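Local coordinates for BauA (Acinetobacter baumannii, PDB 6HCP), which takes up iron across the bacterial outer membrane as a TonB-dependent transporter that recognises ferric preacinetobactin, at residues S111-D115 against T125-R129; M151-V157 against G487-G491; G522-H526 against F567-P571. All coordinates share one frame; numbering follows the deposited sequence.

Interaction 1. Residues S111-D115 against T125-R129; sequences SSTND and TPFYR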
loop_
_atom_site.group_PDB
_atom_site.type_symbol
_atom_site.label_atom_id
_atom_site.label_comp_id
_atom_site.label_asym_id
_atom_site.label_seq_id
_atom_site.Cartn_x
_atom_site.Cartn_y
_atom_site.Cartn_z
ATOM N N SER A 111 -15.523 0.970 -30.403
ATOM C CA SER A 111 -14.515 0.881 -31.420
ATOM C C SER A 111 -13.877 -0.506 -31.345
ATOM O O SER A 111 -13.153 -0.815 -30.396
ATOM C CB SER A 111 -13.476 1.971 -31.283
ATOM O OG SER A 111 -12.478 1.843 -32.302
ATOM N N SER A 112 -14.227 -1.366 -32.303
ATOM C CA SER A 112 -13.893 -2.793 -32.222
ATOM C C SER A 112 -12.392 -3.000 -32.420
ATOM O O SER A 112 -11.775 -2.403 -33.339
ATOM C CB SER A 112 -14.694 -3.590 -33.245
ATOM O OG SER A 112 -14.268 -4.949 -33.289
ATOM N N THR A 113 -11.835 -3.951 -31.669
ATOM C CA THR A 113 -10.477 -4.401 -31.885
ATOM C C THR A 113 -10.308 -4.911 -33.316
ATOM O O THR A 113 -9.221 -4.847 -33.874
ATOM C CB THR A 113 -10.091 -5.464 -30.851
ATOM O OG1 THR A 113 -11.023 -6.553 -30.906
ATOM C CG2 THR A 113 -10.050 -4.862 -29.465
ATOM N N ASN A 114 -11.379 -5.481 -33.866
ATOM C CA ASN A 114 -11.349 -6.058 -35.211
ATOM C C ASN A 114 -11.086 -4.990 -36.286
ATOM O O ASN A 114 -10.814 -5.348 -37.432
ATOM C CB ASN A 114 -12.702 -6.642 -35.618
ATOM C CG ASN A 114 -13.103 -7.930 -34.949
ATOM O OD1 ASN A 114 -14.207 -8.405 -35.206
ATOM N ND2 ASN A 114 -12.318 -8.412 -33.991
ATOM N N ASP A 115 -11.277 -3.710 -35.935
ATOM C CA ASP A 115 -11.351 -2.597 -36.874
ATOM C C ASP A 115 -10.091 -1.728 -36.849
ATOM O O ASP A 115 -10.079 -0.621 -37.390
ATOM C CB ASP A 115 -12.599 -1.745 -36.616
ATOM C CG ASP A 115 -13.885 -2.463 -37.007
ATOM O OD1 ASP A 115 -13.775 -3.507 -37.684
ATOM O OD2 ASP A 115 -14.977 -2.022 -36.581
ATOM N N THR A 125 -4.310 -6.828 -38.215
ATOM C CA THR A 125 -3.978 -6.771 -36.780
ATOM C C THR A 125 -4.599 -7.933 -36.018
ATOM O O THR A 125 -5.586 -8.542 -36.439
ATOM C CB THR A 125 -4.428 -5.425 -36.188
ATOM O OG1 THR A 125 -5.762 -5.163 -36.621
ATOM C CG2 THR A 125 -3.535 -4.275 -36.586
ATOM N N PRO A 126 -4.082 -8.251 -34.810
ATOM C CA PRO A 126 -4.688 -9.287 -33.978
ATOM C C PRO A 126 -6.170 -9.010 -33.701
ATOM O O PRO A 126 -6.565 -7.861 -33.587
ATOM C CB PRO A 126 -3.828 -9.248 -32.707
ATOM C CG PRO A 126 -2.490 -8.778 -33.211
ATOM C CD PRO A 126 -2.830 -7.725 -34.243
ATOM N N PHE A 127 -6.961 -10.076 -33.621
ATOM C CA PHE A 127 -8.421 -9.969 -33.643
ATOM C C PHE A 127 -8.964 -9.261 -32.388
ATOM O O PHE A 127 -9.836 -8.429 -32.495
ATOM C CB PHE A 127 -9.026 -11.364 -33.753
ATOM C CG PHE A 127 -10.445 -11.405 -34.257
ATOM C CD1 PHE A 127 -10.725 -11.248 -35.605
ATOM C CD2 PHE A 127 -11.499 -11.685 -33.401
ATOM C CE1 PHE A 127 -12.024 -11.401 -36.079
ATOM C CE2 PHE A 127 -12.797 -11.800 -33.870
ATOM C CZ PHE A 127 -13.062 -11.645 -35.215
ATOM N N TYR A 128 -8.437 -9.596 -31.203
ATOM C CA TYR A 128 -9.079 -9.194 -29.943
ATOM C C TYR A 128 -8.122 -8.452 -28.995
ATOM O O TYR A 128 -8.589 -7.723 -28.118
ATOM C CB TYR A 128 -9.645 -10.411 -29.217
ATOM C CG TYR A 128 -10.995 -10.889 -29.665
ATOM C CD1 TYR A 128 -11.953 -10.029 -30.182
ATOM C CD2 TYR A 128 -11.297 -12.238 -29.619
ATOM C CE1 TYR A 128 -13.217 -10.481 -30.527
ATOM C CE2 TYR A 128 -12.568 -12.703 -29.906
ATOM C CZ TYR A 128 -13.510 -11.832 -30.419
ATOM O OH TYR A 128 -14.730 -12.322 -30.748
ATOM N N ARG A 129 -6.818 -8.745 -29.041
ATOM C CA ARG A 129 -5.865 -8.004 -28.195
ATOM C C ARG A 129 -4.512 -7.944 -28.892
ATOM O O ARG A 129 -4.058 -8.936 -29.424
ATOM C CB ARG A 129 -5.735 -8.652 -26.810
ATOM C CG ARG A 129 -4.702 -7.994 -25.893
ATOM C CD ARG A 129 -5.143 -8.030 -24.434
ATOM N NE ARG A 129 -5.394 -9.380 -23.986
ATOM C CZ ARG A 129 -6.521 -9.815 -23.450
ATOM N NH1 ARG A 129 -7.401 -8.964 -22.921
ATOM N NH2 ARG A 129 -6.680 -11.120 -23.327
HETATM O O HOH W 1 -7.803 -6.370 -35.613
#

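Interaction 2. Residues M151-V157 against G487-G491; sequences MPPAGSV and GLTKG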
loop_
_atom_site.group_PDB
_atom_site.type_symbol
_atom_site.label_atom_id
_atom_site.label_comp_id
_atom_site.label_asym_id
_atom_site.label_seq_id
_atom_site.Cartn_x
_atom_site.Cartn_y
_atom_site.Cartn_z
ATOM N N MET A 151 -15.404 0.802 -44.771
ATOM C CA MET A 151 -16.081 0.160 -43.690
ATOM C C MET A 151 -15.187 -0.962 -43.182
ATOM O O MET A 151 -15.003 -1.975 -43.845
ATOM C CB MET A 151 -17.428 -0.417 -44.147
ATOM C CG MET A 151 -18.242 -1.073 -43.035
ATOM S SD MET A 151 -19.908 -1.499 -43.621
ATOM C CE MET A 151 -19.516 -2.882 -44.685
ATOM N N PRO A 152 -14.649 -0.870 -41.951
ATOM C CA PRO A 152 -13.841 -1.972 -41.421
ATOM C C PRO A 152 -14.693 -3.178 -41.052
ATOM O O PRO A 152 -15.927 -3.096 -40.978
ATOM C CB PRO A 152 -13.180 -1.324 -40.195
ATOM C CG PRO A 152 -14.212 -0.318 -39.737
ATOM C CD PRO A 152 -14.794 0.259 -41.021
ATOM N N PRO A 153 -14.065 -4.341 -40.773
ATOM C CA PRO A 153 -14.798 -5.601 -40.748
ATOM C C PRO A 153 -15.946 -5.706 -39.740
ATOM O O PRO A 153 -16.906 -6.406 -40.034
ATOM C CB PRO A 153 -13.708 -6.625 -40.395
ATOM C CG PRO A 153 -12.450 -6.035 -40.928
ATOM C CD PRO A 153 -12.613 -4.545 -40.723
ATOM N N ALA A 154 -15.846 -5.048 -38.567
ATOM C CA ALA A 154 -16.908 -5.139 -37.563
ATOM C C ALA A 154 -17.881 -3.952 -37.648
ATOM O O ALA A 154 -18.852 -3.885 -36.896
ATOM C CB ALA A 154 -16.339 -5.244 -36.172
ATOM N N GLY A 155 -17.638 -3.022 -38.569
ATOM C CA GLY A 155 -18.545 -1.878 -38.789
ATOM C C GLY A 155 -18.677 -0.945 -37.589
ATOM O O GLY A 155 -19.678 -0.250 -37.462
ATOM N N SER A 156 -17.646 -0.857 -36.729
ATOM C CA SER A 156 -17.711 0.063 -35.598
ATOM C C SER A 156 -17.413 1.484 -36.089
ATOM O O SER A 156 -16.745 1.655 -37.114
ATOM C CB SER A 156 -16.792 -0.377 -34.442
ATOM O OG SER A 156 -15.422 -0.266 -34.792
ATOM N N VAL A 157 -17.901 2.500 -35.363
ATOM C CA VAL A 157 -17.907 3.879 -35.859
ATOM C C VAL A 157 -17.295 4.892 -34.879
ATOM O O VAL A 157 -17.256 6.087 -35.179
ATOM C CB VAL A 157 -19.345 4.307 -36.232
ATOM C CG1 VAL A 157 -19.935 3.363 -37.280
ATOM C CG2 VAL A 157 -20.263 4.407 -35.016
ATOM N N GLY A 487 -19.998 7.079 -40.887
ATOM C CA GLY A 487 -19.513 5.739 -40.694
ATOM C C GLY A 487 -20.540 4.733 -41.174
ATOM O O GLY A 487 -21.754 5.026 -41.203
ATOM N N LEU A 488 -20.051 3.579 -41.629
ATOM C CA LEU A 488 -20.932 2.570 -42.195
ATOM C C LEU A 488 -20.885 1.301 -41.343
ATOM O O LEU A 488 -19.833 0.878 -40.868
ATOM C CB LEU A 488 -20.518 2.280 -43.638
ATOM C CG LEU A 488 -20.715 3.427 -44.637
ATOM C CD1 LEU A 488 -20.257 2.997 -46.028
ATOM C CD2 LEU A 488 -22.150 3.892 -44.667
ATOM N N THR A 489 -22.044 0.648 -41.257
ATOM C CA THR A 489 -22.192 -0.632 -40.598
ATOM C C THR A 489 -23.085 -1.497 -41.487
ATOM O O THR A 489 -24.133 -1.027 -41.946
ATOM C CB THR A 489 -22.815 -0.471 -39.202
ATOM O OG1 THR A 489 -22.130 0.540 -38.445
ATOM C CG2 THR A 489 -22.843 -1.785 -38.449
ATOM N N LYS A 490 -22.671 -2.744 -41.690
ATOM C CA LYS A 490 -23.430 -3.728 -42.486
ATOM C C LYS A 490 -24.880 -3.726 -42.009
ATOM O O LYS A 490 -25.161 -3.725 -40.797
ATOM C CB LYS A 490 -22.805 -5.115 -42.282
ATOM C CG LYS A 490 -23.513 -6.262 -42.979
ATOM C CD LYS A 490 -22.728 -7.548 -42.911
ATOM C CE LYS A 490 -22.411 -7.981 -41.496
ATOM N NZ LYS A 490 -23.608 -8.566 -40.860
ATOM N N GLY A 491 -25.816 -3.752 -42.957
ATOM C CA GLY A 491 -27.221 -3.785 -42.605
ATOM C C GLY A 491 -27.626 -5.106 -41.966
ATOM O O GLY A 491 -27.089 -6.153 -42.276
HETATM O O HOH W 2 -17.462 1.317 -39.706
#

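Interaction 3. Residues G522-H526 against F567-P571; sequences GTFAH and FFGSP. With EDO (1,2-ethanediol), chain U.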
loop_
_atom_site.group_PDB
_atom_site.type_symbol
_atom_site.label_atom_id
_atom_site.label_comp_id
_atom_site.label_asym_id
_atom_site.label_seq_id
_atom_site.Cartn_x
_atom_site.Cartn_y
_atom_site.Cartn_z
ATOM N N GLY A 522 3.924 25.830 -29.381
ATOM C CA GLY A 522 5.333 25.563 -29.652
ATOM C C GLY A 522 5.775 24.222 -29.088
ATOM O O GLY A 522 6.145 23.308 -29.852
ATOM N N THR A 523 5.737 24.097 -27.748
ATOM C CA THR A 523 6.108 22.865 -27.070
ATOM C C THR A 523 4.891 22.260 -26.347
ATOM O O THR A 523 4.995 21.183 -25.756
ATOM C CB THR A 523 7.257 23.078 -26.068
ATOM O OG1 THR A 523 6.744 23.925 -25.043
ATOM C CG2 THR A 523 8.499 23.671 -26.706
ATOM N N PHE A 524 3.757 22.958 -26.405
ATOM C CA PHE A 524 2.515 22.507 -25.801
ATOM C C PHE A 524 1.366 22.833 -26.754
ATOM O O PHE A 524 1.305 23.932 -27.284
ATOM C CB PHE A 524 2.307 23.186 -24.445
ATOM C CG PHE A 524 1.319 22.507 -23.532
ATOM C CD1 PHE A 524 1.553 21.226 -23.073
ATOM C CD2 PHE A 524 0.175 23.164 -23.102
ATOM C CE1 PHE A 524 0.655 20.613 -22.206
ATOM C CE2 PHE A 524 -0.685 22.576 -22.184
ATOM C CZ PHE A 524 -0.442 21.298 -21.738
ATOM N N ALA A 525 0.411 21.904 -26.868
ATOM C CA ALA A 525 -0.680 22.014 -27.832
ATOM C C ALA A 525 -2.011 21.666 -27.161
ATOM O O ALA A 525 -2.059 20.842 -26.223
ATOM C CB ALA A 525 -0.400 21.089 -28.993
ATOM N N HIS A 526 -3.067 22.322 -27.642
ATOM C CA HIS A 526 -4.448 22.151 -27.191
ATOM C C HIS A 526 -5.352 21.814 -28.383
ATOM O O HIS A 526 -5.169 22.366 -29.479
ATOM C CB HIS A 526 -4.992 23.440 -26.558
ATOM C CG HIS A 526 -4.307 23.857 -25.307
ATOM N ND1 HIS A 526 -4.863 23.649 -24.058
ATOM C CD2 HIS A 526 -3.182 24.581 -25.110
ATOM C CE1 HIS A 526 -4.075 24.180 -23.141
ATOM N NE2 HIS A 526 -3.009 24.707 -23.761
ATOM N N PHE A 567 -4.913 18.184 -24.443
ATOM C CA PHE A 567 -3.628 18.866 -24.591
ATOM C C PHE A 567 -2.515 17.840 -24.465
ATOM O O PHE A 567 -2.703 16.752 -23.895
ATOM C CB PHE A 567 -3.494 19.991 -23.560
ATOM C CG PHE A 567 -3.984 19.634 -22.181
ATOM C CD1 PHE A 567 -3.210 18.855 -21.341
ATOM C CD2 PHE A 567 -5.266 19.965 -21.775
ATOM C CE1 PHE A 567 -3.699 18.447 -20.113
ATOM C CE2 PHE A 567 -5.743 19.567 -20.537
ATOM C CZ PHE A 567 -4.967 18.785 -19.723
ATOM N N PHE A 568 -1.343 18.191 -25.007
ATOM C CA PHE A 568 -0.175 17.347 -24.869
ATOM C C PHE A 568 1.081 18.207 -25.018
ATOM O O PHE A 568 1.032 19.308 -25.582
ATOM C CB PHE A 568 -0.179 16.228 -25.911
ATOM C CG PHE A 568 -0.286 16.694 -27.341
ATOM C CD1 PHE A 568 0.830 17.162 -28.020
ATOM C CD2 PHE A 568 -1.496 16.648 -28.014
ATOM C CE1 PHE A 568 0.750 17.545 -29.347
ATOM C CE2 PHE A 568 -1.578 17.031 -29.350
ATOM C CZ PHE A 568 -0.461 17.513 -30.003
ATOM N N GLY A 569 2.198 17.656 -24.558
ATOM C CA GLY A 569 3.497 18.274 -24.768
ATOM C C GLY A 569 4.157 18.651 -23.459
ATOM O O GLY A 569 4.009 17.960 -22.447
ATOM N N SER A 570 4.955 19.716 -23.523
ATOM C CA SER A 570 5.781 20.162 -22.422
ATOM C C SER A 570 5.456 21.620 -22.142
ATOM O O SER A 570 5.804 22.492 -22.924
ATOM C CB SER A 570 7.244 19.971 -22.728
ATOM O OG SER A 570 8.027 20.598 -21.727
ATOM N N PRO A 571 4.617 21.917 -21.130
ATOM C CA PRO A 571 4.177 23.288 -20.891
ATOM C C PRO A 571 5.293 24.148 -20.277
ATOM O O PRO A 571 5.225 25.361 -20.358
ATOM C CB PRO A 571 3.009 23.115 -19.921
ATOM C CG PRO A 571 3.369 21.861 -19.156
ATOM C CD PRO A 571 4.078 20.968 -20.150
HETATM C C1 EDO U . 4.403 14.839 -24.173
HETATM O O1 EDO U . 3.040 14.917 -23.698
HETATM C C2 EDO U . 4.345 14.772 -25.696
HETATM O O2 EDO U . 5.553 14.282 -26.223
#

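Interaction 1. Residues S111-D115 against T125-R129
Thr113 and Asn114 both reach the backbone carbonyl of Phe127, and two side-chain donors therefore grip a single oxygen. Thr113 OG1 donates to Phe127 O at 2.7 Å, lying in the carbonyl plane on a lone pair. Asn114 ND2 gives the second bond, 2.9 Å to Phe127 O; this donor is tilted from the carbonyl plane, although the oxygen sits almost within the plane of the Asn114 amide. The N-H...O angle of 134° makes it a bent bond. The same ND2 is laid over the centre of one face of the Phe127 ring, 3.2 Å above its plane, with amide and ring planes turned 46° apart. Phe127 CG stands opposite its backbone N (chi1 -160°), which brings one face of the ring against the Asn114 amide. Thr113 OG1 also lies at the edge of the Tyr128 ring, 3.7 Å from Tyr128 CD1. Beside this cluster one water joins the two segments, hydrogen-bonded to Thr113 O (2.7 Å), to Pro126 O (2.8 Å) and to Thr125 OG1. In the next layer, Ser112 OG accepts from Asn114 N at 3.0 Å in an ST turn, holding the short 3-10 segment that presents the two donors. Beyond it, Phe127 N bonds to Asp287 and Arg129 forms a salt bridge with Asp249, both on barrel strands, while Trp100 and Tyr315 meet the Tyr128 ring edge-to-face. The arrangement is loop-to-loop packing within the plug domain of a TonB-dependent receptor, the globular unit that fills the barrel.

Interaction 2. Residues M151-V157 against G487-G491
A turn of the plug rests against the inner wall of the barrel here, with Gly155 and Met151 meeting Leu488 and Thr489 near the end of strand 478-489. Residues Pro152 to Gly155 form a type I beta turn, closed by Gly155 N to Pro152 O. Thr489 OG1 donates to Gly155 O at 2.8 Å, in the carbonyl plane. Its placement follows from the first torsion (chi1 -50°), which sets OG1 opposite the carbonyl carbon and leaves it also 3.8 Å from Val157 CG1; the two side chains cross at about a right angle. A water bridges the backbones beside this bond, giving one proton to Ser156 O and the other to Leu488 O, each at 2.7 Å. On the other flank Met151 runs out extended and bends only at its methyl end: CG packs 3.3 Å from Leu488 O, and SD lies 3.8 Å from Leu488 CB and 3.6 Å from Lys490 N. Ser156 OG turns back to Asp115 of the plug, while Val157 and Thr489 both touch Lys535 on a nearby barrel strand. With one direct hydrogen bond, one water, the apolar contact of Met151 on Leu488 and no salt bridge between the segments, the attachment is light, consistent with a plug that must shift during transport.

Interaction 3. Residues G522-H526 against F567-P571
Thr523 and Ser570 exchange two short bonds where strand 524-541 begins and strand 549-569 ends: Ser570 N donates to Thr523 O at 2.7 Å, almost straight at 177°, and Thr523 OG1 donates to Ser570 O, also at 2.7 Å. Further along, Ala525 and Phe568 form an antiparallel hydrogen-bonded pair, with N-to-O distances of 3.0 Å for both Ala525 N to Phe568 O and Phe568 N to Ala525 O. Phe568 CG lies between the backbone N and the carbonyl carbon (chi1 56°), which turns one ring face to the Ala525 methyl; CB sits above that face, offset toward the rim, 3.7 Å from Phe568 CZ. Tyr38 and Phe57 meet the Phe568 ring edge-to-face on this side of the sheet. On the other side, Phe524 offers one face to Pro571, whose CB lies 3.9 Å from the ring centroid, nearly on its normal. Its CZ touches Phe567 CD1 at 3.7 Å, the side chains running alongside, and Phe567 CB packs over the His526 ring. A 1,2-ethanediol, probably from the crystallisation liquor, takes a bond from Gly569 N through O1 (3.0 Å). One backbone bond and one from the Thr523 hydroxyl carry the ladder into the turn residues, joining the chains beyond the last strand pair.

From the N terminus, interaction 1 comes first and closes a short loop inside the plug, carrying strands 117-118 and 121-122. Interaction 2 opens soon after it and closes a very long one, joining the plug turn before strand 159-165 to barrel strand 478-489 across more than 300 residues. Interaction 3 follows and closes the excursion out along strand 524-541 and back along 549-569. The three run in series, neither nesting nor crossing. Interactions 1 and 2 touch through Asp115, whose carboxylate reaches Ser156 OG and Ala154 N, so that the plug's internal packing continues to the wall. Interaction 3 stands apart, its centre about 30 Å from that of interaction 1, and ties two adjacent barrel strands.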